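Uncharacterized SRPBCC domain-containing protein (Micromonospora chersina, PDB 6V04) is of unknown function but, as a START/Bet v1-like protein of the dynemicin biosynthetic locus, may take part in making dynemicin. Local coordinates at residues A[61-66]-A[82-87]; A[90-95]-A[107-112]; A[184-189]-A[264-269]; A[209-214]-A[224-229]. All coordinates share one frame; numbering follows the deposited sequence. Where two conformers were deposited one is given.

Contact 1. Residues A[61-66]-A[82-87]; sequences GDFFDI and SFLGVG
The carbonyl O of Ser-82 is gripped by two backbone N-H groups. Asp-65 N reaches Ser-82 O from the neighbouring strand at 3.1 Å. Gly-85 N comes to the same oxygen from the opposite face of its plane, within the type II turn from Ser-82 to Gly-85. Ser-82 N bonds back to Asp-65 O at 2.9 Å, which makes the two residues an antiparallel hydrogen-bonded pair. Further out, Leu-84 N meets Phe-63 O at 2.8 Å, with an N-H...O angle of 161°. Water 1 adds a bridge by donating to both Asp-65 OD2 and Gly-85 O.

Phe-64 and Phe-83 share one face of the sheet. Their rings are turned 46° against each other. CD1 of Phe-83 lies over the rim of the Phe-64 face, 3.5 Å from Phe-64 CZ. At the edge of the Phe-83 ring, in its plane, Asp-62 OD2 stands 3.7 Å from Phe-83 CZ. That carboxylate is held by two salt bridges, OD1 to Arg-259 and OD2 to Arg-148. Phe-63 CG lies between the backbone N and the carbonyl carbon (chi1 66°). The Phe-63 ring takes the CA of Leu-84 over one face as a CH-pi contact, 3.8 Å from the ring centroid, and its CZ comes 3.2 Å from Leu-84 O. Arg-55 also meets this ring in a cation-pi contact.

The contact is the open end of the beta hairpin of strands 63-72 and 76-83, where the second strand passes into a type II turn, in the antiparallel sheet of a Bet v1-like fold.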
loop_
_atom_site.group_PDB
_atom_site.type_symbol
_atom_site.label_atom_id
_atom_site.label_comp_id
_atom_site.label_asym_id
_atom_site.label_seq_id
_atom_site.Cartn_x
_atom_site.Cartn_y
_atom_site.Cartn_z
ATOM N N GLY A 61 1.034 1.524 -9.116
ATOM C CA GLY A 61 -0.155 0.786 -8.758
ATOM C C GLY A 61 -0.683 1.129 -7.383
ATOM O O GLY A 61 -1.877 0.931 -7.133
ATOM N N ASP A 62 0.162 1.632 -6.497
ATOM C CA ASP A 62 -0.250 1.965 -5.137
ATOM C C ASP A 62 -0.810 3.384 -5.069
ATOM O O ASP A 62 -0.363 4.295 -5.777
ATOM C CB ASP A 62 0.926 1.848 -4.166
ATOM C CG ASP A 62 1.310 0.409 -3.847
ATOM O OD1 ASP A 62 0.684 -0.547 -4.350
ATOM O OD2 ASP A 62 2.275 0.267 -3.068
ATOM N N PHE A 63 -1.782 3.573 -4.181
ATOM C CA PHE A 63 -2.400 4.876 -3.990
ATOM C C PHE A 63 -3.150 4.836 -2.664
ATOM O O PHE A 63 -3.422 3.758 -2.134
ATOM C CB PHE A 63 -3.352 5.232 -5.126
ATOM C CG PHE A 63 -4.569 4.360 -5.214
ATOM C CD1 PHE A 63 -4.522 3.145 -5.873
ATOM C CD2 PHE A 63 -5.782 4.780 -4.676
ATOM C CE1 PHE A 63 -5.653 2.353 -5.980
ATOM C CE2 PHE A 63 -6.909 3.991 -4.784
ATOM C CZ PHE A 63 -6.843 2.777 -5.440
ATOM N N PHE A 64 -3.488 6.023 -2.147
ATOM C CA PHE A 64 -4.429 6.185 -1.039
ATOM C C PHE A 64 -5.536 7.130 -1.477
ATOM O O PHE A 64 -5.270 8.167 -2.104
ATOM C CB PHE A 64 -3.809 6.805 0.227
ATOM C CG PHE A 64 -2.811 5.953 0.948
ATOM C CD1 PHE A 64 -1.476 6.015 0.614
ATOM C CD2 PHE A 64 -3.193 5.167 2.035
ATOM C CE1 PHE A 64 -0.541 5.274 1.286
ATOM C CE2 PHE A 64 -2.258 4.429 2.719
ATOM C CZ PHE A 64 -0.931 4.484 2.357
ATOM N N ASP A 65 -6.777 6.786 -1.134
ATOM C CA ASP A 65 -7.877 7.742 -1.171
ATOM C C ASP A 65 -7.885 8.532 0.135
ATOM O O ASP A 65 -7.812 7.940 1.213
ATOM C CB ASP A 65 -9.215 7.025 -1.353
ATOM C CG ASP A 65 -9.405 6.452 -2.747
ATOM O OD1 ASP A 65 -8.788 6.959 -3.699
ATOM O OD2 ASP A 65 -10.198 5.492 -2.878
ATOM N N ILE A 66 -8.001 9.860 0.043
ATOM C CA ILE A 66 -7.812 10.757 1.182
ATOM C C ILE A 66 -9.053 11.619 1.389
ATOM O O ILE A 66 -9.628 12.150 0.433
ATOM C CB ILE A 66 -6.583 11.667 0.975
ATOM C CG1 ILE A 66 -5.324 10.826 0.749
ATOM C CG2 ILE A 66 -6.419 12.615 2.175
ATOM C CD1 ILE A 66 -4.112 11.634 0.323
ATOM N N SER A 82 -7.312 5.678 3.010
ATOM C CA SER A 82 -7.610 4.268 2.799
ATOM C C SER A 82 -6.677 3.746 1.717
ATOM O O SER A 82 -6.745 4.207 0.570
ATOM C CB SER A 82 -9.070 4.081 2.379
ATOM O OG SER A 82 -9.327 2.752 1.962
ATOM N N PHE A 83 -5.824 2.783 2.074
ATOM C CA PHE A 83 -4.842 2.269 1.118
ATOM C C PHE A 83 -5.531 1.469 0.022
ATOM O O PHE A 83 -6.328 0.565 0.286
ATOM C CB PHE A 83 -3.801 1.409 1.824
ATOM C CG PHE A 83 -2.649 1.000 0.953
ATOM C CD1 PHE A 83 -1.959 1.933 0.208
ATOM C CD2 PHE A 83 -2.235 -0.315 0.930
ATOM C CE1 PHE A 83 -0.894 1.540 -0.589
ATOM C CE2 PHE A 83 -1.175 -0.697 0.131
ATOM C CZ PHE A 83 -0.500 0.224 -0.588
ATOM N N LEU A 84 -5.195 1.796 -1.219
ATOM C CA LEU A 84 -5.773 1.182 -2.414
ATOM C C LEU A 84 -7.281 1.374 -2.480
ATOM O O LEU A 84 -7.970 0.678 -3.239
ATOM C CB LEU A 84 -5.421 -0.312 -2.508
ATOM C CG LEU A 84 -3.940 -0.650 -2.404
ATOM C CD1 LEU A 84 -3.780 -2.172 -2.347
ATOM C CD2 LEU A 84 -3.160 -0.062 -3.549
ATOM N N GLY A 85 -7.817 2.311 -1.687
ATOM C CA GLY A 85 -9.238 2.542 -1.637
ATOM C C GLY A 85 -10.039 1.489 -0.906
ATOM O O GLY A 85 -11.254 1.651 -0.770
ATOM N N VAL A 86 -9.398 0.431 -0.420
ATOM C CA VAL A 86 -10.099 -0.663 0.236
ATOM C C VAL A 86 -9.644 -0.882 1.665
ATOM O O VAL A 86 -10.369 -1.532 2.431
ATOM C CB VAL A 86 -9.951 -1.973 -0.567
ATOM C CG1 VAL A 86 -10.418 -1.756 -1.974
ATOM C CG2 VAL A 86 -8.504 -2.483 -0.549
ATOM N N GLY A 87 -8.473 -0.386 2.055
ATOM C CA GLY A 87 -7.973 -0.584 3.396
ATOM C C GLY A 87 -8.761 0.173 4.443
ATOM O O GLY A 87 -9.512 1.115 4.155
HETATM O O HOH W 1 -12.011 4.772 -1.064
#

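Contact 2. Residues A[90-95]-A[107-112]; sequences CQVGWT and VDDSCP
The beta hairpin of strands 90-98 and 103-110 is held here by two hydrogen-bonded pairs, Gln-91 with Ser-110 and Gly-93 with Asp-108. The strands run antiparallel, with axes 4.6 Å apart. Gln-91 N gives to Ser-110 O at 2.8 Å, and Ser-110 N returns a bond to Gln-91 O at 3.0 Å. Gly-93 and Asp-108 exchange the same two bonds. Between the pairs, Val-92 CA brings its hydrogen to Asp-108 O at 3.2 Å.

Trp-94 and Val-107 lie side by side on the face that meets helix 116-139, pointing the same way. Trp-94 CD1 rests 3.8 Å from Val-107 CG2. Asp-109 is on this buried face too. Its CG is anti to the backbone N (chi1 -178°), and OD1 comes within 3.6 Å of Cys-90 CB. OD1 also forms a salt bridge with Arg-114, and OD2 accepts from Trp-126 NE1. Cys-90 SG packs on Cys-111 CB at 4.0 Å. The two sulfurs are not bonded to each other.

On the other face, water 2 links Gln-91 O to Ser-110 OG, and water 3 links Thr-95 OG1 to Asp-108 OD2. Trp-13 NE1 donates to Asp-108 OD1.

The chemistry implies two unlike faces. Water ties the strands on one, while on the other the buried carboxylate of Asp-109 has its charge met by Arg-114 and is likely to stay ionised.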
loop_
_atom_site.group_PDB
_atom_site.type_symbol
_atom_site.label_atom_id
_atom_site.label_comp_id
_atom_site.label_asym_id
_atom_site.label_seq_id
_atom_site.Cartn_x
_atom_site.Cartn_y
_atom_site.Cartn_z
ATOM N N CYS A 90 -7.400 5.132 8.200
ATOM C CA CYS A 90 -6.357 5.556 9.123
ATOM C C CYS A 90 -6.465 7.051 9.358
ATOM O O CYS A 90 -6.767 7.809 8.438
ATOM C CB CYS A 90 -4.969 5.252 8.573
ATOM S SG CYS A 90 -4.762 3.552 8.115
ATOM N N GLN A 91 -6.246 7.457 10.607
ATOM C CA GLN A 91 -6.158 8.860 10.984
ATOM C C GLN A 91 -4.700 9.283 10.903
ATOM O O GLN A 91 -3.863 8.739 11.640
ATOM C CB GLN A 91 -6.675 9.051 12.406
ATOM C CG GLN A 91 -8.189 9.128 12.536
ATOM C CD GLN A 91 -8.784 10.537 12.383
ATOM O OE1 GLN A 91 -10.003 10.683 12.380
ATOM N NE2 GLN A 91 -7.942 11.558 12.246
ATOM N N VAL A 92 -4.396 10.248 10.030
ATOM C CA VAL A 92 -3.022 10.669 9.787
ATOM C C VAL A 92 -2.882 12.139 10.152
ATOM O O VAL A 92 -3.762 12.954 9.852
ATOM C CB VAL A 92 -2.596 10.411 8.322
ATOM C CG1 VAL A 92 -1.135 10.774 8.104
ATOM C CG2 VAL A 92 -2.826 8.934 7.957
ATOM N N GLY A 93 -1.781 12.474 10.816
ATOM C CA GLY A 93 -1.472 13.865 11.091
ATOM C C GLY A 93 -0.040 14.194 10.732
ATOM O O GLY A 93 0.864 13.406 11.021
ATOM N N TRP A 94 0.178 15.325 10.053
ATOM C CA TRP A 94 1.508 15.855 9.780
ATOM C C TRP A 94 1.591 17.198 10.485
ATOM O O TRP A 94 0.870 18.130 10.121
ATOM C CB TRP A 94 1.754 16.032 8.281
ATOM C CG TRP A 94 1.822 14.796 7.456
ATOM C CD1 TRP A 94 1.756 13.499 7.880
ATOM C CD2 TRP A 94 1.979 14.750 6.032
ATOM N NE1 TRP A 94 1.868 12.648 6.793
ATOM C CE2 TRP A 94 1.998 13.397 5.657
ATOM C CE3 TRP A 94 2.102 15.732 5.038
ATOM C CZ2 TRP A 94 2.131 12.994 4.331
ATOM C CZ3 TRP A 94 2.238 15.328 3.722
ATOM C CH2 TRP A 94 2.252 13.972 3.384
ATOM N N THR A 95 2.445 17.297 11.501
ATOM C CA THR A 95 2.499 18.474 12.360
ATOM C C THR A 95 3.906 19.047 12.353
ATOM O O THR A 95 4.880 18.311 12.548
ATOM C CB THR A 95 2.066 18.124 13.785
ATOM O OG1 THR A 95 0.795 17.461 13.734
ATOM C CG2 THR A 95 1.976 19.379 14.665
ATOM N N VAL A 107 4.768 12.812 12.345
ATOM C CA VAL A 107 3.723 12.062 11.660
ATOM C C VAL A 107 3.054 11.138 12.660
ATOM O O VAL A 107 3.728 10.342 13.324
ATOM C CB VAL A 107 4.276 11.240 10.488
ATOM C CG1 VAL A 107 3.144 10.420 9.860
ATOM C CG2 VAL A 107 4.938 12.147 9.459
ATOM N N ASP A 108 1.731 11.248 12.760
ATOM C CA ASP A 108 0.886 10.328 13.507
ATOM C C ASP A 108 0.062 9.503 12.530
ATOM O O ASP A 108 -0.512 10.053 11.590
ATOM C CB ASP A 108 -0.078 11.085 14.418
ATOM C CG ASP A 108 0.615 11.832 15.527
ATOM O OD1 ASP A 108 1.327 11.190 16.321
ATOM O OD2 ASP A 108 0.422 13.065 15.609
ATOM N N ASP A 109 -0.023 8.192 12.763
ATOM C CA ASP A 109 -0.821 7.307 11.911
ATOM C C ASP A 109 -1.456 6.266 12.819
ATOM O O ASP A 109 -0.750 5.413 13.361
ATOM C CB ASP A 109 0.050 6.651 10.827
ATOM C CG ASP A 109 -0.733 5.758 9.877
ATOM O OD1 ASP A 109 -1.810 5.252 10.252
ATOM O OD2 ASP A 109 -0.240 5.532 8.731
ATOM N N SER A 110 -2.772 6.358 13.030
ATOM C CA SER A 110 -3.468 5.407 13.876
ATOM C C SER A 110 -4.655 4.800 13.144
ATOM O O SER A 110 -5.204 5.378 12.198
ATOM C CB SER A 110 -3.924 6.063 15.191
ATOM O OG SER A 110 -4.706 7.210 14.938
ATOM N N CYS A 111 -5.003 3.600 13.564
ATOM C CA CYS A 111 -6.108 2.861 12.994
ATOM C C CYS A 111 -6.616 1.863 14.022
ATOM O O CYS A 111 -5.875 0.958 14.423
ATOM C CB CYS A 111 -5.668 2.149 11.716
ATOM S SG CYS A 111 -6.994 1.193 10.930
ATOM N N PRO A 112 -7.855 1.996 14.489
ATOM C CA PRO A 112 -8.346 1.094 15.537
ATOM C C PRO A 112 -8.287 -0.359 15.093
ATOM O O PRO A 112 -8.706 -0.702 13.983
ATOM C CB PRO A 112 -9.790 1.563 15.758
ATOM C CG PRO A 112 -9.824 2.964 15.260
ATOM C CD PRO A 112 -8.854 3.008 14.105
HETATM O O HOH W 2 -3.267 9.683 14.222
HETATM O O HOH W 3 1.230 14.869 13.693
#

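Contact 3. Residues A[184-189]-A[264-269]; sequences GWFFVV and ATWTAA
Phe-186 reaches from strand 183-187 to Thr-265 and Trp-266 of helix 252-277. Its CB points toward the helix, and CG is anti to the backbone N (chi1 -172°). Of the two ring flanks, CD2 lies 4.0 Å from Phe-212 CE1, two strands away in the same sheet. CE1 meets the methyl of Thr-265 tip to tip, 4.0 Å from CG2. CE2 comes to 3.9 Å from Trp-266 CZ2. At the end of the ring, CZ stands 3.7 Å above the plane of the Trp-266 ring, offset toward its rim. The two rings cross obliquely, with planes 41° apart.

The setting is helix on sheet, as in the helix-grip arrangement of START/Bet v1-like domains, where a long C-terminal helix lies against a curved antiparallel sheet. Here the strand and helix segments run nearly perpendicular, at 96°. An alanine in place of Phe-186 would lose the whole ring and would probably open a gap under the helix, with the Trp-266 face and the Thr-265 methyl left without this partner.

Past the end of the strand, Val-188 takes over. Its CG1 sits 3.4 Å from Thr-265 OG1, a van der Waals contact. The hydroxyl has its polar partner within the helix, at Arg-261 O. The Thr-265 CG2, anti to its own backbone N, also lies 3.9 Å from Phe-187 O. The indole of Trp-266 is tethered through NE1, which is hydrogen-bonded to His-242 ND1.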
loop_
_atom_site.group_PDB
_atom_site.type_symbol
_atom_site.label_atom_id
_atom_site.label_comp_id
_atom_site.label_asym_id
_atom_site.label_seq_id
_atom_site.Cartn_x
_atom_site.Cartn_y
_atom_site.Cartn_z
ATOM N N GLY A 184 -3.987 -23.874 -10.844
ATOM C CA GLY A 184 -2.810 -23.978 -11.688
ATOM C C GLY A 184 -2.520 -22.738 -12.515
ATOM O O GLY A 184 -1.433 -22.625 -13.079
ATOM N N TRP A 185 -3.472 -21.804 -12.589
ATOM C CA TRP A 185 -3.288 -20.547 -13.303
ATOM C C TRP A 185 -3.702 -19.360 -12.449
ATOM O O TRP A 185 -4.676 -19.432 -11.700
ATOM C CB TRP A 185 -4.119 -20.485 -14.594
ATOM C CG TRP A 185 -3.956 -21.612 -15.552
ATOM C CD1 TRP A 185 -4.891 -22.540 -15.881
ATOM C CD2 TRP A 185 -2.795 -21.917 -16.323
ATOM N NE1 TRP A 185 -4.391 -23.406 -16.819
ATOM C CE2 TRP A 185 -3.100 -23.050 -17.100
ATOM C CE3 TRP A 185 -1.526 -21.347 -16.430
ATOM C CZ2 TRP A 185 -2.187 -23.618 -17.986
ATOM C CZ3 TRP A 185 -0.618 -21.918 -17.316
ATOM C CH2 TRP A 185 -0.950 -23.045 -18.063
ATOM N N PHE A 186 -2.975 -18.257 -12.611
ATOM C CA PHE A 186 -3.297 -16.954 -12.042
ATOM C C PHE A 186 -3.391 -15.974 -13.203
ATOM O O PHE A 186 -2.489 -15.935 -14.044
ATOM C CB PHE A 186 -2.206 -16.539 -11.048
ATOM C CG PHE A 186 -2.514 -15.306 -10.253
ATOM C CD1 PHE A 186 -2.293 -14.044 -10.783
ATOM C CD2 PHE A 186 -2.966 -15.407 -8.938
ATOM C CE1 PHE A 186 -2.537 -12.907 -10.057
ATOM C CE2 PHE A 186 -3.220 -14.267 -8.199
ATOM C CZ PHE A 186 -2.997 -13.020 -8.751
ATOM N N PHE A 187 -4.472 -15.199 -13.263
ATOM C CA PHE A 187 -4.756 -14.341 -14.412
ATOM C C PHE A 187 -4.670 -12.864 -14.061
ATOM O O PHE A 187 -5.188 -12.424 -13.026
ATOM C CB PHE A 187 -6.143 -14.627 -14.966
ATOM C CG PHE A 187 -6.309 -16.021 -15.467
ATOM C CD1 PHE A 187 -5.758 -16.404 -16.675
ATOM C CD2 PHE A 187 -7.002 -16.953 -14.730
ATOM C CE1 PHE A 187 -5.907 -17.700 -17.150
ATOM C CE2 PHE A 187 -7.147 -18.251 -15.190
ATOM C CZ PHE A 187 -6.607 -18.620 -16.409
ATOM N N VAL A 188 -4.024 -12.102 -14.941
ATOM C CA VAL A 188 -3.965 -10.646 -14.881
ATOM C C VAL A 188 -4.658 -10.152 -16.141
ATOM O O VAL A 188 -4.077 -10.183 -17.236
ATOM C CB VAL A 188 -2.529 -10.122 -14.790
ATOM C CG1 VAL A 188 -2.506 -8.609 -14.797
ATOM C CG2 VAL A 188 -1.862 -10.651 -13.517
ATOM N N VAL A 189 -5.892 -9.694 -15.997
ATOM C CA VAL A 189 -6.757 -9.386 -17.129
ATOM C C VAL A 189 -6.804 -7.867 -17.281
ATOM O O VAL A 189 -7.488 -7.170 -16.525
ATOM C CB VAL A 189 -8.151 -9.995 -16.946
ATOM C CG1 VAL A 189 -9.028 -9.704 -18.161
ATOM C CG2 VAL A 189 -8.050 -11.492 -16.694
ATOM N N ALA A 264 -2.720 -3.848 -9.349
ATOM C CA ALA A 264 -4.098 -3.558 -9.717
ATOM C C ALA A 264 -4.955 -4.808 -9.604
ATOM O O ALA A 264 -6.136 -4.734 -9.232
ATOM C CB ALA A 264 -4.137 -3.003 -11.136
ATOM N N THR A 265 -4.380 -5.965 -9.932
ATOM C CA THR A 265 -5.115 -7.221 -9.820
ATOM C C THR A 265 -5.452 -7.517 -8.367
ATOM O O THR A 265 -6.584 -7.902 -8.047
ATOM C CB THR A 265 -4.298 -8.354 -10.431
ATOM O OG1 THR A 265 -4.174 -8.116 -11.836
ATOM C CG2 THR A 265 -4.966 -9.699 -10.248
ATOM N N TRP A 266 -4.481 -7.344 -7.466
ATOM C CA TRP A 266 -4.746 -7.598 -6.055
ATOM C C TRP A 266 -5.734 -6.591 -5.487
ATOM O O TRP A 266 -6.572 -6.954 -4.654
ATOM C CB TRP A 266 -3.444 -7.592 -5.258
ATOM C CG TRP A 266 -2.710 -8.888 -5.387
ATOM C CD1 TRP A 266 -1.525 -9.112 -6.040
ATOM C CD2 TRP A 266 -3.132 -10.167 -4.880
ATOM N NE1 TRP A 266 -1.186 -10.434 -5.950
ATOM C CE2 TRP A 266 -2.158 -11.105 -5.250
ATOM C CE3 TRP A 266 -4.243 -10.598 -4.145
ATOM C CZ2 TRP A 266 -2.252 -12.449 -4.921
ATOM C CZ3 TRP A 266 -4.332 -11.934 -3.801
ATOM C CH2 TRP A 266 -3.343 -12.844 -4.175
ATOM N N THR A 267 -5.677 -5.336 -5.938
ATOM C CA THR A 267 -6.667 -4.351 -5.514
ATOM C C THR A 267 -8.072 -4.818 -5.877
ATOM O O THR A 267 -8.990 -4.759 -5.052
ATOM C CB THR A 267 -6.355 -2.996 -6.145
ATOM O OG1 THR A 267 -5.054 -2.555 -5.720
ATOM C CG2 THR A 267 -7.381 -1.960 -5.759
ATOM N N ALA A 268 -8.245 -5.326 -7.095
ATOM C CA ALA A 268 -9.545 -5.831 -7.527
ATOM C C ALA A 268 -9.962 -7.055 -6.719
ATOM O O ALA A 268 -11.147 -7.229 -6.401
ATOM C CB ALA A 268 -9.485 -6.167 -9.008
ATOM N N ALA A 269 -9.010 -7.926 -6.398
ATOM C CA ALA A 269 -9.331 -9.130 -5.641
ATOM C C ALA A 269 -9.792 -8.788 -4.233
ATOM O O ALA A 269 -10.767 -9.363 -3.742
ATOM C CB ALA A 269 -8.125 -10.060 -5.594
#

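Contact 4. Residues A[209-214]-A[224-229]; sequences ALTFAV and ACQVRT
Phe-212 and Cys-225 make the tight side of this contact, in the beta hairpin of strands 209-214 and 223-230. Two backbone bonds join them, the shorter from Cys-225 N to Phe-212 O at 2.8 Å. Phe-212 CG stands between the backbone N and the carbonyl carbon (chi1 57°). Cys-225 CB packs over one face of the Phe-212 ring as a CH-pi contact, 3.9 Å from the ring centroid. Cys-225 was modelled in two conformers, so the oblique approach of SG to the ring is less certain than the CB contact. Leu-210 CG and Val-214 CG2 meet the ring edge in its plane. Leu-210 and Val-227 form the next hydrogen-bonded pair, with a 2.8 Å bond from Leu-210 N to Val-227 O. Their CB atoms are 4.2 Å apart.

Trp-266 of helix 252-277 covers the face of the sheet that carries Phe-212, Cys-225 and Val-227, and touches all three. An alanine in place of Phe-212 would take the ring away and would probably open a gap beside Trp-266, leaving Cys-225 CB without the ring face it packs on.

The other face carries Ala-209, Thr-211, Gln-226 and Arg-228 and is looser. Arg-228 is exposed to solvent and extended from CG to NE. Its guanidinium lies over the neighbouring strand, edge toward Ala-209 CB and Thr-211 CG2, with NH1 3.7 Å from Ala-209 CB. Thr-211 CG2 lies 3.9 Å from Gln-226 CG.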
loop_
_atom_site.group_PDB
_atom_site.type_symbol
_atom_site.label_atom_id
_atom_site.label_comp_id
_atom_site.label_asym_id
_atom_site.label_seq_id
_atom_site.Cartn_x
_atom_site.Cartn_y
_atom_site.Cartn_z
ATOM N N ALA A 209 -4.344 -19.242 6.383
ATOM C CA ALA A 209 -3.286 -18.719 5.537
ATOM C C ALA A 209 -3.245 -19.497 4.236
ATOM O O ALA A 209 -3.613 -20.672 4.189
ATOM C CB ALA A 209 -1.927 -18.789 6.239
ATOM N N LEU A 210 -2.783 -18.824 3.191
ATOM C CA LEU A 210 -2.663 -19.391 1.855
ATOM C C LEU A 210 -1.344 -18.920 1.278
ATOM O O LEU A 210 -1.060 -17.721 1.301
ATOM C CB LEU A 210 -3.829 -18.942 0.969
ATOM C CG LEU A 210 -3.676 -19.140 -0.541
ATOM C CD1 LEU A 210 -3.598 -20.617 -0.875
ATOM C CD2 LEU A 210 -4.831 -18.477 -1.252
ATOM N N THR A 211 -0.531 -19.846 0.775
ATOM C CA THR A 211 0.680 -19.463 0.072
ATOM C C THR A 211 0.703 -20.142 -1.286
ATOM O O THR A 211 0.170 -21.241 -1.472
ATOM C CB THR A 211 1.954 -19.811 0.855
ATOM O OG1 THR A 211 2.037 -21.216 1.095
ATOM C CG2 THR A 211 1.956 -19.100 2.190
ATOM N N PHE A 212 1.307 -19.453 -2.243
ATOM C CA PHE A 212 1.551 -20.039 -3.554
ATOM C C PHE A 212 2.586 -19.185 -4.263
ATOM O O PHE A 212 2.913 -18.077 -3.833
ATOM C CB PHE A 212 0.259 -20.184 -4.391
ATOM C CG PHE A 212 -0.492 -18.900 -4.612
ATOM C CD1 PHE A 212 -0.221 -18.097 -5.701
ATOM C CD2 PHE A 212 -1.503 -18.508 -3.748
ATOM C CE1 PHE A 212 -0.919 -16.924 -5.905
ATOM C CE2 PHE A 212 -2.194 -17.337 -3.938
ATOM C CZ PHE A 212 -1.912 -16.539 -5.026
ATOM N N ALA A 213 3.089 -19.719 -5.369
ATOM C CA ALA A 213 4.085 -19.050 -6.183
ATOM C C ALA A 213 3.475 -18.773 -7.542
ATOM O O ALA A 213 2.638 -19.541 -8.021
ATOM C CB ALA A 213 5.337 -19.906 -6.336
ATOM N N VAL A 214 3.859 -17.649 -8.134
ATOM C CA VAL A 214 3.464 -17.327 -9.506
ATOM C C VAL A 214 4.722 -17.193 -10.352
ATOM O O VAL A 214 5.592 -16.356 -10.070
ATOM C CB VAL A 214 2.605 -16.059 -9.569
ATOM C CG1 VAL A 214 2.192 -15.785 -11.012
ATOM C CG2 VAL A 214 1.380 -16.203 -8.691
ATOM N N ALA A 224 6.382 -14.893 -4.928
ATOM C CA ALA A 224 5.847 -15.602 -3.770
ATOM C C ALA A 224 4.689 -14.813 -3.189
ATOM O O ALA A 224 4.823 -13.613 -2.922
ATOM C CB ALA A 224 6.924 -15.813 -2.709
ATOM N N CYS A 225 3.571 -15.489 -2.964
ATOM C CA CYS A 225 2.361 -14.842 -2.485
ATOM C C CYS A 225 1.927 -15.464 -1.172
ATOM O O CYS A 225 1.875 -16.693 -1.043
ATOM C CB CYS A 225 1.242 -14.959 -3.507
ATOM S SG CYS A 225 -0.242 -14.157 -2.950
ATOM N N GLN A 226 1.588 -14.602 -0.220
ATOM C CA GLN A 226 1.090 -15.006 1.086
ATOM C C GLN A 226 -0.190 -14.235 1.350
ATOM O O GLN A 226 -0.194 -13.003 1.281
ATOM C CB GLN A 226 2.125 -14.725 2.175
ATOM C CG GLN A 226 3.434 -15.461 1.998
ATOM C CD GLN A 226 4.633 -14.532 1.996
ATOM O OE1 GLN A 226 4.658 -13.530 2.710
ATOM N NE2 GLN A 226 5.631 -14.856 1.179
ATOM N N VAL A 227 -1.264 -14.952 1.649
ATOM C CA VAL A 227 -2.558 -14.381 2.004
ATOM C C VAL A 227 -2.909 -14.891 3.398
ATOM O O VAL A 227 -2.747 -16.081 3.686
ATOM C CB VAL A 227 -3.642 -14.787 0.990
ATOM C CG1 VAL A 227 -4.991 -14.172 1.355
ATOM C CG2 VAL A 227 -3.238 -14.381 -0.412
ATOM N N ARG A 228 -3.374 -14.001 4.263
ATOM C CA ARG A 228 -3.687 -14.385 5.628
ATOM C C ARG A 228 -4.935 -13.655 6.083
ATOM O O ARG A 228 -5.263 -12.583 5.578
ATOM C CB ARG A 228 -2.520 -14.075 6.573
ATOM C CG ARG A 228 -1.168 -14.484 6.019
ATOM C CD ARG A 228 -0.144 -14.772 7.103
ATOM N NE ARG A 228 1.216 -14.752 6.566
ATOM C CZ ARG A 228 1.706 -15.647 5.710
ATOM N NH1 ARG A 228 0.952 -16.648 5.270
ATOM N NH2 ARG A 228 2.956 -15.536 5.281
ATOM N N THR A 229 -5.626 -14.244 7.051
ATOM C CA THR A 229 -6.711 -13.564 7.737
ATOM C C THR A 229 -6.394 -13.507 9.224
ATOM O O THR A 229 -5.877 -14.465 9.802
ATOM C CB THR A 229 -8.055 -14.261 7.493
ATOM O OG1 THR A 229 -7.930 -15.663 7.756
ATOM C CG2 THR A 229 -8.513 -14.042 6.078
#

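In the fold
The four contacts follow one another along the chain, except that contact 4 falls between the two segments of contact 3. Contacts 1 and 2 lie in the first seven-stranded antiparallel sheet, on successive hairpins whose strands 76-83 and 90-98 are neighbours. Their centres are about 15 Å apart. Contact 4 and the strand of contact 3 lie in the second sheet. These two contacts, centres about 13 Å apart, meet through Phe-186, Trp-266 and Phe-212. Both sheets have the strand order 1-7-6-5-4-3-2, consistent with two similar Bet v1-like halves. Helix 252-277 packs on the second sheet and also touches the first half, where Leu-84 of contact 1 meets Thr-267 in the helix segment of contact 3. Contact 2 is remote, about 31 Å from contact 3 between centres.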